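Local atomic coordinates of mitochondrial enolase superfamily member 1 (Homo sapiens, PDB entry 4A35), a protein that catalyses the magnesium-dependent dehydration of L-fuconate to 2-keto-3-deoxy-L-fuconate, a step in the catabolism of L-fucose. Residues I151-R154 and Y155-D158; G287-T290 and I291-L295; R311-F314 and K315-L318. All blocks are in the same frame, centred on the assembly; numbering follows the deposited sequence.

Contact 1: I151-R154 and Y155-D158; sequences IDFR and YITD
Ile-156 N donates to Phe-153 O over 3.0 Å in a fairly straight bond (161°), from above the carbonyl plane, and Thr-157 N adds a weak one to the same oxygen at 3.3 Å. Just upstream, Asp-152 OD1 takes the amide Arg-154 N at 3.1 Å, an Asx turn in which the donor stands out of the carboxylate plane. With Tyr-155 at a positive phi of 71°, residues 153-156 form a type II beta turn that overlaps the Asx turn, in the loop between helices 144-148 and 162-171. At its corners Arg-154 and Tyr-155 point the same way, side by side. Arg-154 CG, anti to its own N (chi1 -176°), lies 3.5 Å from the Tyr-155 ring centroid almost on the ring normal, a CH-pi contact, and the guanidinium continues past the phenol with Tyr-155 OH over one face. On the apolar side Phe-153 CD2 meets Ile-156 CD1 at 4.0 Å. Several other polar atoms find partners beyond the turn: Asp-152 OD2 is salt-bridged to Arg-94, Arg-154 NH2 pairs with Ser-98, and Arg-154 O with Arg-311. Tyr-155 OH bonds to Gln-254 O of the second subunit, whose Asp-257 takes Tyr-155 N on one carboxylate oxygen and Thr-157 OG1 on the other.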
ATOM      1  N   ILE A 151      -7.439  15.331  13.367  1.00 21.09           N
ATOM      2  CA  ILE A 151      -6.405  14.953  12.417  1.00 18.99           C
ATOM      3  C   ILE A 151      -5.138  14.387  13.043  1.00 21.94           C
ATOM      4  O   ILE A 151      -4.572  14.972  13.966  1.00 20.06           O
ATOM      5  CB  ILE A 151      -6.041  16.201  11.534  1.00 20.92           C
ATOM      6  CG1 ILE A 151      -7.266  16.737  10.727  1.00 19.90           C
ATOM      7  CG2 ILE A 151      -4.850  15.881  10.624  1.00 20.37           C
ATOM      8  CD1 ILE A 151      -7.033  18.199  10.284  1.00 23.05           C
ATOM      9  N   ASP A 152      -4.665  13.259  12.475  1.00 19.43           N
ATOM     10  CA  ASP A 152      -3.375  12.690  12.828  1.00 18.84           C
ATOM     11  C   ASP A 152      -2.279  13.348  11.970  1.00 21.14           C
ATOM     12  O   ASP A 152      -2.271  13.156  10.768  1.00 19.80           O
ATOM     13  CB  ASP A 152      -3.389  11.137  12.648  1.00 19.01           C
ATOM     14  CG  ASP A 152      -2.230  10.416  13.339  1.00 20.82           C
ATOM     15  OD1 ASP A 152      -1.230  11.101  13.745  1.00 19.53           O
ATOM     16  OD2 ASP A 152      -2.323   9.201  13.504  1.00 21.85           O
ATOM     17  N   PHE A 153      -1.308  14.063  12.612  1.00 18.72           N
ATOM     18  CA  PHE A 153      -0.214  14.765  11.949  1.00 17.52           C
ATOM     19  C   PHE A 153       1.055  13.919  11.880  1.00 20.11           C
ATOM     20  O   PHE A 153       2.063  14.407  11.366  1.00 18.85           O
ATOM     21  CB  PHE A 153       0.100  16.107  12.630  1.00 18.91           C
ATOM     22  CG  PHE A 153      -0.993  17.131  12.411  1.00 19.17           C
ATOM     23  CD1 PHE A 153      -2.138  17.141  13.222  1.00 19.89           C
ATOM     24  CD2 PHE A 153      -0.881  18.085  11.408  1.00 22.04           C
ATOM     25  CE1 PHE A 153      -3.132  18.098  13.034  1.00 22.40           C
ATOM     26  CE2 PHE A 153      -1.866  19.072  11.240  1.00 22.98           C
ATOM     27  CZ  PHE A 153      -2.991  19.060  12.031  1.00 20.71           C
ATOM     28  N   ARG A 154       1.015  12.657  12.351  1.00 18.66           N
ATOM     29  CA  ARG A 154       2.235  11.845  12.254  1.00 16.77           C
ATOM     30  C   ARG A 154       2.770  11.818  10.805  1.00 16.97           C
ATOM     31  O   ARG A 154       2.000  11.664   9.859  1.00 16.71           O
ATOM     32  CB  ARG A 154       2.048  10.410  12.818  1.00 18.19           C
ATOM     33  CG  ARG A 154       3.363   9.623  12.788  1.00 17.43           C
ATOM     34  CD  ARG A 154       3.363   8.369  13.742  1.00 18.13           C
ATOM     35  NE  ARG A 154       2.413   7.356  13.267  1.00 20.20           N
ATOM     36  CZ  ARG A 154       2.217   6.167  13.846  1.00 18.93           C
ATOM     37  NH1 ARG A 154       2.840   5.860  14.988  1.00 17.59           N
ATOM     38  NH2 ARG A 154       1.332   5.306  13.332  1.00 18.53           N
ATOM     39  N   TYR A 155       4.088  11.951  10.660  1.00 16.42           N
ATOM     40  CA  TYR A 155       4.842  11.915   9.379  1.00 16.74           C
ATOM     41  C   TYR A 155       4.622  13.157   8.491  1.00 17.49           C
ATOM     42  O   TYR A 155       5.156  13.174   7.389  1.00 16.83           O
ATOM     43  CB  TYR A 155       4.561  10.662   8.562  1.00 17.05           C
ATOM     44  CG  TYR A 155       4.730   9.365   9.335  1.00 16.53           C
ATOM     45  CD1 TYR A 155       5.854   9.149  10.149  1.00 18.09           C
ATOM     46  CD2 TYR A 155       3.759   8.368   9.275  1.00 17.58           C
ATOM     47  CE1 TYR A 155       6.019   7.936  10.846  1.00 18.28           C
ATOM     48  CE2 TYR A 155       3.919   7.151   9.952  1.00 19.02           C
ATOM     49  CZ  TYR A 155       5.064   6.932  10.719  1.00 19.18           C
ATOM     50  OH  TYR A 155       5.224   5.728  11.400  1.00 17.42           O
ATOM     51  N   ILE A 156       3.837  14.163   8.948  1.00 15.45           N
ATOM     52  CA  ILE A 156       3.668  15.376   8.140  1.00 14.99           C
ATOM     53  C   ILE A 156       4.004  16.664   8.929  1.00 19.71           C
ATOM     54  O   ILE A 156       3.984  17.752   8.325  1.00 19.57           O
ATOM     55  CB  ILE A 156       2.263  15.517   7.455  1.00 17.23           C
ATOM     56  CG1 ILE A 156       1.121  15.786   8.500  1.00 18.08           C
ATOM     57  CG2 ILE A 156       1.954  14.302   6.539  1.00 17.80           C
ATOM     58  CD1 ILE A 156      -0.302  16.147   7.902  1.00 23.80           C
ATOM     59  N   THR A 157       4.351  16.574  10.239  1.00 18.07           N
ATOM     60  CA  THR A 157       4.708  17.794  11.002  1.00 17.89           C
ATOM     61  C   THR A 157       5.936  18.540  10.424  1.00 22.14           C
ATOM     62  O   THR A 157       6.112  19.704  10.727  1.00 22.75           O
ATOM     63  CB  THR A 157       5.008  17.446  12.489  1.00 19.83           C
ATOM     64  OG1 THR A 157       6.132  16.552  12.527  1.00 21.62           O
ATOM     65  CG2 THR A 157       3.810  16.834  13.190  1.00 20.30           C
ATOM     66  N   ASP A 158       6.753  17.885   9.572  1.00 18.87           N
ATOM     67  CA  ASP A 158       7.905  18.511   8.912  1.00 18.87           C
ATOM     68  C   ASP A 158       7.460  19.508   7.806  1.00 23.11           C
ATOM     69  O   ASP A 158       8.278  20.311   7.376  1.00 22.22           O
ATOM     70  CB  ASP A 158       8.875  17.461   8.355  1.00 20.50           C
ATOM     71  CG  ASP A 158       8.230  16.384   7.474  1.00 26.78           C
ATOM     72  OD1 ASP A 158       7.141  15.843   7.866  1.00 23.77           O
ATOM     73  OD2 ASP A 158       8.799  16.078   6.396  1.00 26.51           O
TER

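Contact 2: G287-T290 and I291-L295; sequences GHAT and ISKAL
Ile-291 folds its longer branch back over the preceding turn of the helix. CG1 stands anti to the carbonyl carbon (chi1 -63°), which sets it 3.3 Å from Gly-287 O, and CD1 stays close to the same oxygen, 3.4 Å from Gly-287 O. That oxygen is already taken by Ile-291 N at 3.0 Å, one of four successive i to i+4 bonds running up to Ala-294 N. On another flank Lys-293 curls back: Lys-293 CG already lies 3.5 Å from Ala-289 O, and a bend at the last torsion (chi4 62°) brings NZ to 3.8 Å from Ala-289 CB. The polar side chains turn to other partners, Ser-292 OG to Gln-324, Thr-290 OG1 to Leu-286 O and His-288 ND1 to Asp-284 O. Ile-291 also touches Ala-261, Thr-280 and Ile-302; an alanine here would probably leave a gap among these three and strip most of the apolar cover, that of CG1 and CD1, from Gly-287 O. Leu-295 and His-288 reach Ile-302 as well, and this layering of a helix against the next strand is that of the beta-alpha-beta unit 275-277, 285-295, 301-304 in the TIM-barrel domain of the enolase superfamily.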
ATOM      1  N   GLY A 287       9.050  10.191 -10.272  1.00 17.49           N
ATOM      2  CA  GLY A 287       8.591  10.011 -11.649  1.00 18.55           C
ATOM      3  C   GLY A 287       7.627  11.087 -12.113  1.00 18.76           C
ATOM      4  O   GLY A 287       7.765  11.637 -13.223  1.00 16.59           O
ATOM      5  N   HIS A 288       6.644  11.414 -11.256  1.00 18.62           N
ATOM      6  CA  HIS A 288       5.681  12.472 -11.558  1.00 17.20           C
ATOM      7  C   HIS A 288       6.399  13.813 -11.701  1.00 20.59           C
ATOM      8  O   HIS A 288       6.121  14.549 -12.674  1.00 19.06           O
ATOM      9  CB  HIS A 288       4.552  12.534 -10.515  1.00 16.54           C
ATOM     10  CG  HIS A 288       3.449  11.561 -10.809  1.00 18.21           C
ATOM     11  ND1 HIS A 288       3.545  10.230 -10.446  1.00 19.47           N
ATOM     12  CD2 HIS A 288       2.267  11.754 -11.451  1.00 21.01           C
ATOM     13  CE1 HIS A 288       2.410   9.658 -10.856  1.00 20.03           C
ATOM     14  NE2 HIS A 288       1.615  10.528 -11.456  1.00 20.45           N
ATOM     15  N   ALA A 289       7.393  14.097 -10.808  1.00 19.63           N
ATOM     16  CA  ALA A 289       8.189  15.320 -10.919  1.00 20.26           C
ATOM     17  C   ALA A 289       8.998  15.339 -12.222  1.00 21.43           C
ATOM     18  O   ALA A 289       9.070  16.369 -12.875  1.00 19.73           O
ATOM     19  CB  ALA A 289       9.118  15.474  -9.704  1.00 21.06           C
ATOM     20  N   THR A 290       9.606  14.197 -12.630  1.00 21.11           N
ATOM     21  CA  THR A 290      10.356  14.156 -13.903  1.00 20.93           C
ATOM     22  C   THR A 290       9.423  14.499 -15.107  1.00 21.17           C
ATOM     23  O   THR A 290       9.810  15.289 -15.987  1.00 22.01           O
ATOM     24  CB  THR A 290      11.063  12.783 -14.074  1.00 18.38           C
ATOM     25  OG1 THR A 290      11.984  12.634 -13.013  1.00 20.44           O
ATOM     26  CG2 THR A 290      11.807  12.665 -15.422  1.00 17.94           C
ATOM     27  N   ILE A 291       8.211  13.930 -15.125  1.00 17.80           N
ATOM     28  CA  ILE A 291       7.243  14.137 -16.213  1.00 16.47           C
ATOM     29  C   ILE A 291       6.759  15.588 -16.156  1.00 18.81           C
ATOM     30  O   ILE A 291       6.702  16.243 -17.188  1.00 18.18           O
ATOM     31  CB  ILE A 291       6.095  13.122 -16.106  1.00 16.67           C
ATOM     32  CG1 ILE A 291       6.642  11.672 -16.290  1.00 15.39           C
ATOM     33  CG2 ILE A 291       4.948  13.442 -17.124  1.00 16.28           C
ATOM     34  CD1 ILE A 291       5.695  10.482 -15.714  1.00 17.26           C
ATOM     35  N   SER A 292       6.459  16.090 -14.955  1.00 17.17           N
ATOM     36  CA  SER A 292       6.027  17.482 -14.797  1.00 18.08           C
ATOM     37  C   SER A 292       7.083  18.453 -15.383  1.00 21.29           C
ATOM     38  O   SER A 292       6.718  19.338 -16.183  1.00 19.31           O
ATOM     39  CB  SER A 292       5.753  17.803 -13.327  1.00 20.63           C
ATOM     40  OG  SER A 292       5.212  19.117 -13.196  1.00 22.00           O
ATOM     41  N   LYS A 293       8.391  18.280 -15.031  1.00 19.85           N
ATOM     42  CA  LYS A 293       9.406  19.208 -15.546  1.00 22.59           C
ATOM     43  C   LYS A 293       9.474  19.162 -17.074  1.00 25.93           C
ATOM     44  O   LYS A 293       9.650  20.198 -17.712  1.00 25.40           O
ATOM     45  CB  LYS A 293      10.786  18.917 -14.930  1.00 23.93           C
ATOM     46  CG  LYS A 293      10.829  19.327 -13.455  1.00 26.94           C
ATOM     47  CD  LYS A 293      12.235  19.122 -12.858  1.00 31.10           C
ATOM     48  CE  LYS A 293      12.293  19.338 -11.356  1.00 36.67           C
ATOM     49  NZ  LYS A 293      11.430  18.362 -10.638  1.00 27.35           N
ATOM     50  N   ALA A 294       9.296  17.981 -17.663  1.00 23.25           N
ATOM     51  CA  ALA A 294       9.353  17.829 -19.121  1.00 24.40           C
ATOM     52  C   ALA A 294       8.135  18.403 -19.852  1.00 28.01           C
ATOM     53  O   ALA A 294       8.303  18.863 -20.984  1.00 26.08           O
ATOM     54  CB  ALA A 294       9.503  16.356 -19.487  1.00 25.13           C
ATOM     55  N   LEU A 295       6.916  18.347 -19.240  1.00 24.02           N
ATOM     56  CA  LEU A 295       5.677  18.725 -19.899  1.00 25.46           C
ATOM     57  C   LEU A 295       5.158  20.158 -19.610  1.00 34.18           C
ATOM     58  O   LEU A 295       4.547  20.743 -20.491  1.00 29.94           O
ATOM     59  CB  LEU A 295       4.571  17.732 -19.606  1.00 24.19           C
ATOM     60  CG  LEU A 295       4.774  16.289 -20.095  1.00 26.29           C
ATOM     61  CD1 LEU A 295       3.532  15.499 -19.851  1.00 25.31           C
ATOM     62  CD2 LEU A 295       5.107  16.235 -21.599  1.00 29.25           C
TER

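Contact 3: R311-F314 and K315-L318; sequences RVIF and KQLL
Four successive i to i+4 bonds wind residues 311-318 into regular alpha helix, from Lys-315 N to Arg-311 O at 2.8 Å through to Leu-318 N to Phe-314 O at 3.0 Å. One carbonyl does double duty. Val-312 O accepts the backbone Gln-316 N at 3.2 Å and, from the opposite face of its plane, the side-chain Gln-316 NE2 at 3.1 Å. This second bond is straight (165°) and lies in the plane of the amide group, though it meets the carbonyl well above the carbonyl's own plane. It forms because Gln-316 CG sits beside the backbone N (chi1 -66°) and the chain runs extended, alongside Val-312, whose CG1 lies 3.8 Å from NE2. NE2 also bonds to Asp-283 O of the second subunit, while OE1 accepts from Leu-286 N of that subunit. Elsewhere on the helix the packing is apolar: the Leu-317 side chain crosses those of two neighbours, CD1 lying 3.9 Å from Phe-314 CD1 and 4.2 Å from Ile-313 CG2. Phe-314 goes on to Leu-326 and Val-342, seating the helix against its following strand and the next helix of the barrel. The charged ends leave the helix, Lys-315 NZ for Asp-158 and for Asp-284 of the second subunit, Arg-311 NH1 for Glu-108 and Glu-338 and NH2 for Arg-154 O. With both amide atoms of Gln-316 engaged, a flip of that group would set donor against donor and acceptor against acceptor, so its orientation is probably fixed, and the buried lysine and arginine are likely to stay charged beside their acids.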
ATOM      1  N   ARG A 311      -1.325  10.217   3.233  1.00 16.01           N
ATOM      2  CA  ARG A 311      -0.860  11.610   3.281  1.00 15.61           C
ATOM      3  C   ARG A 311       0.677  11.714   3.108  1.00 18.44           C
ATOM      4  O   ARG A 311       1.161  12.798   2.777  1.00 16.48           O
ATOM      5  CB  ARG A 311      -1.268  12.246   4.621  1.00 18.40           C
ATOM      6  CG  ARG A 311      -0.637  11.559   5.860  1.00 18.58           C
ATOM      7  CD  ARG A 311      -1.230  12.049   7.185  1.00 17.47           C
ATOM      8  NE  ARG A 311      -0.581  11.394   8.328  1.00 19.91           N
ATOM      9  CZ  ARG A 311      -0.777  10.125   8.697  1.00 23.62           C
ATOM     10  NH1 ARG A 311      -1.673   9.371   8.072  1.00 21.29           N
ATOM     11  NH2 ARG A 311      -0.062   9.599   9.674  1.00 20.91           N
ATOM     12  N   VAL A 312       1.432  10.619   3.389  1.00 15.69           N
ATOM     13  CA  VAL A 312       2.917  10.648   3.268  1.00 15.49           C
ATOM     14  C   VAL A 312       3.277  10.765   1.791  1.00 18.58           C
ATOM     15  O   VAL A 312       4.207  11.474   1.445  1.00 18.05           O
ATOM     16  CB  VAL A 312       3.612   9.450   3.997  1.00 19.16           C
ATOM     17  CG1 VAL A 312       5.159   9.499   3.919  1.00 16.83           C
ATOM     18  CG2 VAL A 312       3.181   9.433   5.467  1.00 18.94           C
ATOM     19  N   ILE A 313       2.535  10.073   0.911  1.00 14.55           N
ATOM     20  CA  ILE A 313       2.758  10.151  -0.530  1.00 14.20           C
ATOM     21  C   ILE A 313       2.392  11.561  -0.973  1.00 17.23           C
ATOM     22  O   ILE A 313       3.165  12.146  -1.714  1.00 15.02           O
ATOM     23  CB  ILE A 313       1.964   9.054  -1.326  1.00 16.91           C
ATOM     24  CG1 ILE A 313       2.344   7.575  -0.828  1.00 17.37           C
ATOM     25  CG2 ILE A 313       2.268   9.200  -2.858  1.00 18.38           C
ATOM     26  CD1 ILE A 313       3.895   7.201  -1.117  1.00 14.01           C
ATOM     27  N   PHE A 314       1.211  12.078  -0.578  1.00 16.40           N
ATOM     28  CA  PHE A 314       0.855  13.453  -0.983  1.00 15.93           C
ATOM     29  C   PHE A 314       1.894  14.486  -0.488  1.00 18.11           C
ATOM     30  O   PHE A 314       2.226  15.432  -1.200  1.00 16.78           O
ATOM     31  CB  PHE A 314      -0.527  13.826  -0.486  1.00 15.41           C
ATOM     32  CG  PHE A 314      -1.614  13.294  -1.415  1.00 14.75           C
ATOM     33  CD1 PHE A 314      -1.696  13.728  -2.749  1.00 16.47           C
ATOM     34  CD2 PHE A 314      -2.559  12.399  -0.953  1.00 16.05           C
ATOM     35  CE1 PHE A 314      -2.729  13.268  -3.592  1.00 16.95           C
ATOM     36  CE2 PHE A 314      -3.607  11.962  -1.784  1.00 18.93           C
ATOM     37  CZ  PHE A 314      -3.679  12.394  -3.097  1.00 17.24           C
ATOM     38  N   LYS A 315       2.377  14.324   0.727  1.00 15.69           N
ATOM     39  CA  LYS A 315       3.379  15.247   1.254  1.00 15.64           C
ATOM     40  C   LYS A 315       4.590  15.316   0.335  1.00 19.17           C
ATOM     41  O   LYS A 315       5.026  16.401  -0.027  1.00 18.24           O
ATOM     42  CB  LYS A 315       3.811  14.860   2.685  1.00 16.37           C
ATOM     43  CG  LYS A 315       5.027  15.691   3.179  1.00 17.73           C
ATOM     44  CD  LYS A 315       5.512  15.196   4.519  1.00 21.45           C
ATOM     45  CE  LYS A 315       6.377  13.914   4.434  1.00 18.54           C
ATOM     46  NZ  LYS A 315       7.245  13.777   5.658  1.00 18.48           N
ATOM     47  N   GLN A 316       5.084  14.171  -0.096  1.00 13.94           N
ATOM     48  CA  GLN A 316       6.287  14.126  -0.962  1.00 14.09           C
ATOM     49  C   GLN A 316       5.985  14.642  -2.348  1.00 15.83           C
ATOM     50  O   GLN A 316       6.838  15.317  -2.919  1.00 17.04           O
ATOM     51  CB  GLN A 316       6.864  12.710  -1.021  1.00 13.42           C
ATOM     52  CG  GLN A 316       7.412  12.278   0.393  1.00 15.97           C
ATOM     53  CD  GLN A 316       7.716  10.802   0.280  1.00 19.54           C
ATOM     54  OE1 GLN A 316       8.836  10.449  -0.060  1.00 16.54           O
ATOM     55  NE2 GLN A 316       6.690   9.946   0.459  1.00 18.08           N
ATOM     56  N   LEU A 317       4.755  14.386  -2.875  1.00 14.63           N
ATOM     57  CA  LEU A 317       4.359  14.965  -4.185  1.00 14.56           C
ATOM     58  C   LEU A 317       4.423  16.507  -4.144  1.00 17.69           C
ATOM     59  O   LEU A 317       4.886  17.143  -5.093  1.00 17.15           O
ATOM     60  CB  LEU A 317       2.914  14.531  -4.567  1.00 14.68           C
ATOM     61  CG  LEU A 317       2.783  13.033  -4.959  1.00 17.37           C
ATOM     62  CD1 LEU A 317       1.273  12.627  -4.995  1.00 15.72           C
ATOM     63  CD2 LEU A 317       3.504  12.746  -6.343  1.00 20.03           C
ATOM     64  N   LEU A 318       4.006  17.091  -3.012  1.00 16.76           N
ATOM     65  CA  LEU A 318       4.033  18.550  -2.806  1.00 15.93           C
ATOM     66  C   LEU A 318       5.511  18.992  -2.603  1.00 18.83           C
ATOM     67  O   LEU A 318       5.933  19.980  -3.181  1.00 17.77           O
ATOM     68  CB  LEU A 318       3.152  18.931  -1.614  1.00 15.51           C
ATOM     69  CG  LEU A 318       1.614  18.759  -1.884  1.00 19.06           C
ATOM     70  CD1 LEU A 318       0.828  18.827  -0.596  1.00 18.59           C
ATOM     71  CD2 LEU A 318       1.127  19.807  -2.904  1.00 20.99           C
TER

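In the fold
Contacts 1 and 3 interlock, their centres 11 Å apart. Lys-315 NZ reaches Tyr-155 O at 2.8 Å and Asp-158 OD2 at 2.9 Å, while Tyr-155 CB packs 3.6 Å from Val-312 CG2; both contacts face the second subunit. Contact 2 stands one barrel unit before contact 3, centres 16 Å apart; Ile-285, on its helix, bridges them by packing on Ile-313, Gln-316 and Leu-317. Contacts 2 and 3 lie near the magnesium site of Asp-251, Glu-277 and Glu-306: the side chains of His-288 and Glu-277 are about 8 Å apart, those of Phe-314 and Glu-306 about 7 Å, and His-288 and Phe-314 lie about 10 and 11 Å from a bound magnesium ion. Contact 1 is remote from the annotated sites.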